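Local coordinates for protein chitinase (Paenibacillus sp. FPU-7, PDB 5GZT) that probably hydrolyses chitin and chitodextrins by random cleavage of internal beta-1,4 linkages between N-acetylglucosamine units, at residues G672-P677 against V715-N720; Y729-V734 against T757-F762; K957-L962 against G1009-K1014. All blocks are in the same frame, centred on the assembly; numbering follows the deposited sequence.

Contact 1 of 3, residues G672-P677 against V715-N720; sequences GTFILP and VAVYVN
Gly672, Phe674 and Leu676 face Val719, Val717 and Val715 in turn as hydrogen-bonded pairs of an antiparallel ladder, and each pair trades two backbone bonds. In the middle pair Phe674 N lies 3.0 Å from Val717 O, and Val717 N lies 2.8 Å from Phe674 O. The shortest of the six is Val719 N to Gly672 O at 2.7 Å, with the nitrogen almost in line with the carbonyl (C=O...N 170°). At the other end Val715 N meets Leu676 O from well above the carbonyl plane, 53° out of it.

Weaker CA-H...O contacts fill the ladder between these rungs. Ala716 CA comes within 3.2 Å of Phe674 O, so that oxygen takes a C-H as well as an N-H; Thr673 CA and Ile675 CA do likewise with the Val717 and Val715 oxygens.

Apolar packing gathers on the face carrying Phe674. Val717 CB sits at the edge of the phenyl ring, near its plane, while Phe674 CE2 reaches diagonally to Val719 CG2 at 3.9 Å. Strand 754-759 covers this face, with Val756 touching Phe674 and Leu676.

On the other face the Thr673 side chain runs alongside that of Tyr718. With chi1 -59°, Thr673 OG1 is anti to the carbonyl carbon and CG2 anti to the backbone N, and both meet Tyr718 CD1, OG1 at 3.2 Å. Ala716 CB supports one face of the tyrosine ring toward its rim, 3.7 Å from the ring plane.

With strand 703-707 beyond it, this long-range antiparallel pair makes a three-stranded sheet, one layer of the beta sandwich of the immunoglobulin-like domain.

Contact 2 of 3, residues Y729-V734 against T757-F762; sequences YDPIDV and TIMPKF
Pro731 and Pro760 meet with their rings set obliquely, Pro731 CG lying 3.7 Å from Pro760 CD. The two rings then serve different neighbours: CB and CG of Pro760 run against the backbone of Tyr729 and Asp730, whereas Pro731 CB turns to the methyl CG2 of Thr757. Met759 points its CB away from segment 729-734 and touches strand 660-662, yet its SD is 4.2 Å from Pro731 CG.

Next to the prolines the ladder proper begins. Ile732 N bonds Ile758 O at 2.9 Å, nearly straight (168°), and Ile758 N returns a bond of 3.0 Å to Ile732 O; both donors lie in the carbonyl planes. The two isoleucines stand on the same face and meet at their roots, CB to CB 3.9 Å. Ile758 has CG1 beside its own backbone N (chi1 -66°), and CD1 farther out crosses Val734 at a slant, 4.0 Å from CG2.

Asp733 and Thr757 occupy the other face as a non-hydrogen-bonded pair, and a water spans them. It donates to both Asp733 OD1, 2.7 Å away, and Thr757 OG1, 2.8 Å away. Thr757 OG1 is also bonded to Gly1107 O, while the Asp733 carboxylate has a salt bridge to Arg735 NE and a bond from Ser755 OG.

Chemically the strand pair is two-sided: mostly branched hydrocarbon on the Ile732-Ile758 face, a water-linked polar group beside the Thr757 methyl on the Asp733-Thr757 face. Pro760, lacking an N-H, stands where the next bond to 729-734 would be given, and toward Tyr729 the contact passes mainly to proline ring packing.

Contact 3 of 3, residues K957-L962 against G1009-K1014; sequences KIHQYL and GVPASK
His959 lays its imidazole against Pro1011 where a 3-10 turn meets a loop in the second family 18 TIM barrel. The short helix 955-958 leads into strand 964-967, and helix 998-1007, ended at Gly1009 by a Schellman motif, leads into the neighbouring parallel strand 1015-1020; the contact therefore lies at the N-terminal end of these strands, whereas family 18 active sites lie at the C-terminal end.

Starting from the backbone, His959 CB points toward the 1009-1014 loop and is 4.0 Å from Pro1011 CD, with Val1010 CG1 also close by. The first torsion, chi1 66°, puts CG between the backbone N and the carbonyl carbon. Pro1011 CD sits over the middle of one ring face, 3.4 Å from the centroid and only 14° off the normal, a close CH-pi contact that takes in CG, ND1 and CE1. CD2 comes 3.9 Å from Val1010 CA. ND1 is bonded to a water in the ring plane at 2.8 Å. At the tip NE2, with Gly1009 O nearby, is hydrogen-bonded to Asp956 OD1, which together with the water would fix the rotation of the ring.

That same water links the histidine to Lys1014, whose NZ donates to it at 2.8 Å. The lysine chain, extended beyond CG, runs across to the end of the 3-10 turn, where NZ also gives hydrogen bonds to Leu962 O and to His959 O, each 3.0 Å away. NZ thus donates to three acceptors, consistent with a charged amine that the two carbonyls would help to stabilise. NZ is nearly in line with the Leu962 carbonyl but 36° above the plane of the His959 one, whose oxygen takes Leu962 N from the opposite face.

From the N terminus, the three contacts close in series, none nested in or crossing another. Contact 1 closes a loop of 37 residues, and strand 714-723 is followed directly by strand 732-738, whose start and preceding loop open contact 2 in the other sheet of the immunoglobulin-like domain; 22 residues later that contact closes too. The Phe674 ring joins the layers, touching Val734, Thr757 and Ile758. Contact 3 comes later, closing 46 residues within the following TIM barrel. Its loop packs on contact 2, Pro1011 against Asp733 and Ser1013 against Pro731 and Thr757. Contact 2 therefore lies at the domain junction, while contacts 1 and 3 do not touch, their nearest atoms about 9 Å apart.

Contact 1 of 3, residues G672-P677 against V715-N720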
# COMPACT_ATOMS: atom_id res chain seq x y z
N GLY B 672 -41.63 -6.28 14.79
CA GLY B 672 -40.80 -5.63 13.73
C GLY B 672 -39.35 -5.77 14.09
O GLY B 672 -39.06 -6.11 15.22
N THR B 673 -38.46 -5.51 13.13
CA THR B 673 -37.08 -5.67 13.29
C THR B 673 -36.30 -4.48 12.77
O THR B 673 -36.44 -4.06 11.63
CB THR B 673 -36.63 -6.98 12.53
OG1 THR B 673 -37.37 -8.04 13.10
CG2 THR B 673 -35.12 -7.28 12.77
N PHE B 674 -35.45 -3.97 13.60
CA PHE B 674 -34.46 -2.94 13.22
C PHE B 674 -33.18 -3.71 12.85
O PHE B 674 -32.83 -4.74 13.52
CB PHE B 674 -34.12 -2.06 14.40
CG PHE B 674 -35.28 -1.22 14.88
CD1 PHE B 674 -35.86 -0.29 14.04
CD2 PHE B 674 -35.75 -1.34 16.15
CE1 PHE B 674 -36.89 0.55 14.49
CE2 PHE B 674 -36.76 -0.52 16.60
CZ PHE B 674 -37.33 0.42 15.75
N ILE B 675 -32.54 -3.27 11.78
CA ILE B 675 -31.30 -3.87 11.34
C ILE B 675 -30.24 -2.81 11.17
O ILE B 675 -30.46 -1.89 10.41
CB ILE B 675 -31.49 -4.68 10.04
CG1 ILE B 675 -32.46 -5.85 10.29
CG2 ILE B 675 -30.13 -5.31 9.62
CD1 ILE B 675 -32.89 -6.50 8.94
N LEU B 676 -29.09 -2.99 11.84
CA LEU B 676 -28.00 -2.03 11.81
C LEU B 676 -26.67 -2.73 11.46
O LEU B 676 -26.02 -3.34 12.36
CB LEU B 676 -27.86 -1.33 13.15
CG LEU B 676 -29.10 -0.55 13.65
CD1 LEU B 676 -29.99 -1.46 14.47
CD2 LEU B 676 -28.76 0.63 14.50
N PRO B 677 -26.26 -2.61 10.21
CA PRO B 677 -24.93 -3.05 9.77
C PRO B 677 -23.81 -2.27 10.47
O PRO B 677 -23.98 -1.03 10.78
CB PRO B 677 -24.93 -2.78 8.25
CG PRO B 677 -26.41 -2.71 7.89
CD PRO B 677 -26.99 -1.97 9.07
N VAL B 715 -26.57 -6.03 13.35
CA VAL B 715 -27.39 -6.32 14.45
C VAL B 715 -28.84 -6.24 14.06
O VAL B 715 -29.22 -5.30 13.39
CB VAL B 715 -27.16 -5.24 15.56
CG1 VAL B 715 -28.17 -5.40 16.70
CG2 VAL B 715 -25.77 -5.39 16.10
N ALA B 716 -29.62 -7.20 14.53
CA ALA B 716 -31.07 -7.19 14.50
C ALA B 716 -31.58 -6.95 15.88
O ALA B 716 -31.11 -7.58 16.85
CB ALA B 716 -31.62 -8.51 14.03
N VAL B 717 -32.54 -6.02 15.99
CA VAL B 717 -33.27 -5.81 17.21
C VAL B 717 -34.64 -6.24 16.92
O VAL B 717 -35.34 -5.54 16.19
CB VAL B 717 -33.23 -4.34 17.72
CG1 VAL B 717 -34.02 -4.22 19.02
CG2 VAL B 717 -31.82 -3.83 17.92
N TYR B 718 -35.10 -7.35 17.50
CA TYR B 718 -36.46 -7.88 17.24
C TYR B 718 -37.41 -7.28 18.30
O TYR B 718 -37.24 -7.49 19.51
CB TYR B 718 -36.48 -9.42 17.35
CG TYR B 718 -35.56 -10.12 16.32
CD1 TYR B 718 -35.91 -10.24 14.96
CD2 TYR B 718 -34.36 -10.69 16.73
CE1 TYR B 718 -35.04 -10.85 14.06
CE2 TYR B 718 -33.56 -11.35 15.86
CZ TYR B 718 -33.84 -11.41 14.56
OH TYR B 718 -32.86 -12.05 13.78
N VAL B 719 -38.32 -6.41 17.85
CA VAL B 719 -39.33 -5.82 18.75
C VAL B 719 -40.51 -6.78 18.70
O VAL B 719 -41.11 -7.04 17.65
CB VAL B 719 -39.73 -4.41 18.28
CG1 VAL B 719 -40.82 -3.83 19.17
CG2 VAL B 719 -38.49 -3.50 18.37
N ASN B 720 -40.87 -7.30 19.84
CA ASN B 720 -42.00 -8.23 19.95
C ASN B 720 -43.32 -7.68 19.67
O ASN B 720 -44.25 -8.39 19.18
CB ASN B 720 -42.12 -8.69 21.34
CG ASN B 720 -41.94 -10.13 21.44
OD1 ASN B 720 -42.87 -10.90 21.03
ND2 ASN B 720 -40.73 -10.56 21.92

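Contact 2 of 3, residues Y729-V734 against T757-F762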
# COMPACT_ATOMS: atom_id res chain seq x y z
N TYR B 729 -48.59 9.48 19.64
CA TYR B 729 -48.89 10.57 18.66
C TYR B 729 -47.69 10.98 17.87
O TYR B 729 -47.82 11.62 16.82
CB TYR B 729 -49.40 11.84 19.40
CG TYR B 729 -50.71 11.63 20.07
CD1 TYR B 729 -51.89 11.57 19.31
CD2 TYR B 729 -50.80 11.45 21.42
CE1 TYR B 729 -53.12 11.29 19.92
CE2 TYR B 729 -52.02 11.22 22.04
CZ TYR B 729 -53.18 11.12 21.29
OH TYR B 729 -54.35 10.87 21.91
N ASP B 730 -46.51 10.81 18.42
CA ASP B 730 -45.29 11.22 17.73
C ASP B 730 -44.26 10.08 17.67
O ASP B 730 -44.38 9.18 18.41
CB ASP B 730 -44.66 12.35 18.49
CG ASP B 730 -45.44 13.64 18.29
OD1 ASP B 730 -45.46 14.19 17.14
OD2 ASP B 730 -46.03 14.00 19.27
N PRO B 731 -43.23 10.22 16.87
CA PRO B 731 -42.26 9.10 16.78
C PRO B 731 -41.54 8.91 18.13
O PRO B 731 -41.39 9.87 18.87
CB PRO B 731 -41.31 9.56 15.71
CG PRO B 731 -42.06 10.44 14.85
CD PRO B 731 -42.98 11.22 15.81
N ILE B 732 -41.10 7.69 18.39
CA ILE B 732 -40.30 7.33 19.51
C ILE B 732 -38.88 7.06 19.01
O ILE B 732 -38.67 6.23 18.08
CB ILE B 732 -40.88 6.09 20.18
CG1 ILE B 732 -42.34 6.38 20.71
CG2 ILE B 732 -39.92 5.66 21.32
CD1 ILE B 732 -43.09 5.16 21.13
N ASP B 733 -37.90 7.76 19.60
CA ASP B 733 -36.52 7.55 19.23
C ASP B 733 -35.98 6.31 19.95
O ASP B 733 -36.07 6.20 21.15
CB ASP B 733 -35.64 8.80 19.53
CG ASP B 733 -34.18 8.64 19.03
OD1 ASP B 733 -33.97 8.12 17.86
OD2 ASP B 733 -33.27 9.05 19.76
N VAL B 734 -35.44 5.36 19.21
CA VAL B 734 -34.84 4.14 19.75
C VAL B 734 -33.31 4.21 19.53
O VAL B 734 -32.89 4.56 18.45
CB VAL B 734 -35.45 2.89 19.07
CG1 VAL B 734 -34.84 1.60 19.61
CG2 VAL B 734 -36.92 2.86 19.33
N THR B 757 -36.30 4.30 14.69
CA THR B 757 -37.59 4.92 14.91
C THR B 757 -38.75 3.96 15.01
O THR B 757 -38.94 3.13 14.11
CB THR B 757 -37.80 5.90 13.84
OG1 THR B 757 -36.68 6.79 13.79
CG2 THR B 757 -39.03 6.67 14.01
N ILE B 758 -39.55 4.14 16.07
CA ILE B 758 -40.94 3.73 16.09
C ILE B 758 -41.81 4.86 15.60
O ILE B 758 -41.90 5.88 16.28
CB ILE B 758 -41.34 3.28 17.45
CG1 ILE B 758 -40.59 2.01 17.80
CG2 ILE B 758 -42.84 2.97 17.52
CD1 ILE B 758 -40.75 1.55 19.26
N MET B 759 -42.46 4.67 14.43
CA MET B 759 -43.30 5.68 13.80
C MET B 759 -44.72 5.57 14.31
O MET B 759 -45.26 4.46 14.56
CB MET B 759 -43.29 5.57 12.30
CG MET B 759 -41.93 5.91 11.70
SD MET B 759 -41.66 7.75 11.61
CE MET B 759 -43.09 8.28 10.83
N PRO B 760 -45.33 6.71 14.61
CA PRO B 760 -46.80 6.68 14.97
C PRO B 760 -47.67 6.29 13.74
O PRO B 760 -47.19 6.25 12.61
CB PRO B 760 -47.07 8.14 15.38
CG PRO B 760 -46.18 8.92 14.47
CD PRO B 760 -44.89 8.09 14.32
N LYS B 761 -48.94 5.97 13.97
CA LYS B 761 -49.73 5.19 13.07
C LYS B 761 -49.97 5.86 11.74
O LYS B 761 -50.18 5.15 10.78
CB LYS B 761 -51.04 4.81 13.71
CG LYS B 761 -51.97 6.00 13.97
CD LYS B 761 -53.37 5.50 14.32
CE LYS B 761 -54.34 6.66 14.51
NZ LYS B 761 -55.63 6.16 15.04
N PHE B 762 -49.87 7.21 11.64
CA PHE B 762 -50.08 7.84 10.36
C PHE B 762 -48.85 7.87 9.50
O PHE B 762 -48.92 8.31 8.35
CB PHE B 762 -50.73 9.26 10.46
CG PHE B 762 -52.15 9.24 11.01
CD1 PHE B 762 -53.13 8.48 10.36
CD2 PHE B 762 -52.50 9.99 12.14
CE1 PHE B 762 -54.46 8.47 10.83
CE2 PHE B 762 -53.81 9.96 12.62
CZ PHE B 762 -54.80 9.19 11.97
O HOH W 1 -35.70 8.42 15.78

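Contact 3 of 3, residues K957-L962 against G1009-K1014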
# COMPACT_ATOMS: atom_id res chain seq x y z
N LYS B 957 -27.83 20.25 20.19
CA LYS B 957 -28.53 20.92 21.26
C LYS B 957 -29.90 21.42 20.78
O LYS B 957 -30.69 21.78 21.64
CB LYS B 957 -27.76 22.14 21.81
CG LYS B 957 -26.38 21.78 22.44
CD LYS B 957 -25.63 23.03 22.84
CE LYS B 957 -24.21 22.71 23.32
NZ LYS B 957 -23.48 23.99 23.65
N ILE B 958 -30.13 21.48 19.48
CA ILE B 958 -31.38 22.13 19.03
C ILE B 958 -32.54 21.18 18.73
O ILE B 958 -33.70 21.62 18.76
CB ILE B 958 -31.17 23.06 17.91
CG1 ILE B 958 -30.72 22.36 16.68
CG2 ILE B 958 -30.19 24.19 18.29
CD1 ILE B 958 -30.64 23.32 15.53
N HIS B 959 -32.23 19.90 18.43
CA HIS B 959 -33.24 18.93 18.04
C HIS B 959 -34.31 18.75 19.00
O HIS B 959 -35.47 18.58 18.58
CB HIS B 959 -32.70 17.56 17.50
CG HIS B 959 -31.97 16.76 18.50
ND1 HIS B 959 -32.60 15.99 19.45
CD2 HIS B 959 -30.64 16.62 18.71
CE1 HIS B 959 -31.69 15.45 20.25
NE2 HIS B 959 -30.49 15.78 19.77
N GLN B 960 -33.99 18.90 20.27
CA GLN B 960 -35.01 18.81 21.30
C GLN B 960 -36.18 19.83 21.19
O GLN B 960 -37.20 19.53 21.66
CB GLN B 960 -34.43 19.01 22.73
CG GLN B 960 -33.80 20.38 22.92
CD GLN B 960 -33.05 20.51 24.30
OE1 GLN B 960 -31.85 20.70 24.36
NE2 GLN B 960 -33.75 20.37 25.32
N TYR B 961 -35.95 20.99 20.61
CA TYR B 961 -36.98 22.04 20.46
C TYR B 961 -37.82 21.87 19.19
O TYR B 961 -38.75 22.64 19.04
CB TYR B 961 -36.20 23.38 20.38
CG TYR B 961 -35.33 23.62 21.62
CD1 TYR B 961 -35.83 23.51 22.91
CD2 TYR B 961 -33.97 23.92 21.49
CE1 TYR B 961 -35.03 23.72 24.03
CE2 TYR B 961 -33.14 24.11 22.64
CZ TYR B 961 -33.68 24.01 23.88
OH TYR B 961 -32.87 24.22 24.97
N LEU B 962 -37.40 20.97 18.27
CA LEU B 962 -37.88 20.89 16.93
C LEU B 962 -38.74 19.68 16.67
O LEU B 962 -38.46 18.59 17.15
CB LEU B 962 -36.73 20.85 15.92
CG LEU B 962 -35.87 22.16 15.99
CD1 LEU B 962 -34.72 22.03 15.02
CD2 LEU B 962 -36.66 23.39 15.69
N GLY B 1009 -25.67 13.57 16.55
CA GLY B 1009 -26.60 13.13 17.57
C GLY B 1009 -28.07 13.40 17.23
O GLY B 1009 -28.95 13.06 18.02
N VAL B 1010 -28.37 13.87 16.06
CA VAL B 1010 -29.79 14.18 15.77
C VAL B 1010 -30.52 12.86 15.54
O VAL B 1010 -30.06 12.03 14.73
CB VAL B 1010 -29.94 15.05 14.55
CG1 VAL B 1010 -31.38 15.30 14.19
CG2 VAL B 1010 -29.19 16.38 14.68
N PRO B 1011 -31.65 12.67 16.18
CA PRO B 1011 -32.44 11.43 15.94
C PRO B 1011 -32.95 11.40 14.53
O PRO B 1011 -33.26 12.47 13.94
CB PRO B 1011 -33.60 11.53 16.93
CG PRO B 1011 -33.58 12.94 17.48
CD PRO B 1011 -32.27 13.57 17.18
N ALA B 1012 -32.93 10.19 13.95
CA ALA B 1012 -33.51 9.94 12.62
C ALA B 1012 -34.91 10.52 12.46
O ALA B 1012 -35.24 11.09 11.44
CB ALA B 1012 -33.52 8.43 12.33
N SER B 1013 -35.69 10.42 13.51
CA SER B 1013 -37.06 10.84 13.46
C SER B 1013 -37.25 12.40 13.53
O SER B 1013 -38.35 12.89 13.53
CB SER B 1013 -37.90 10.09 14.48
OG SER B 1013 -37.50 10.37 15.82
N LYS B 1014 -36.16 13.14 13.60
CA LYS B 1014 -36.22 14.61 13.49
C LYS B 1014 -35.59 15.10 12.22
O LYS B 1014 -35.32 16.27 12.08
CB LYS B 1014 -35.63 15.21 14.79
CG LYS B 1014 -36.72 15.01 15.80
CD LYS B 1014 -36.61 15.78 16.98
CE LYS B 1014 -37.86 15.59 17.84
NZ LYS B 1014 -37.54 16.46 18.99
O HOH W 2 -35.23 15.40 20.16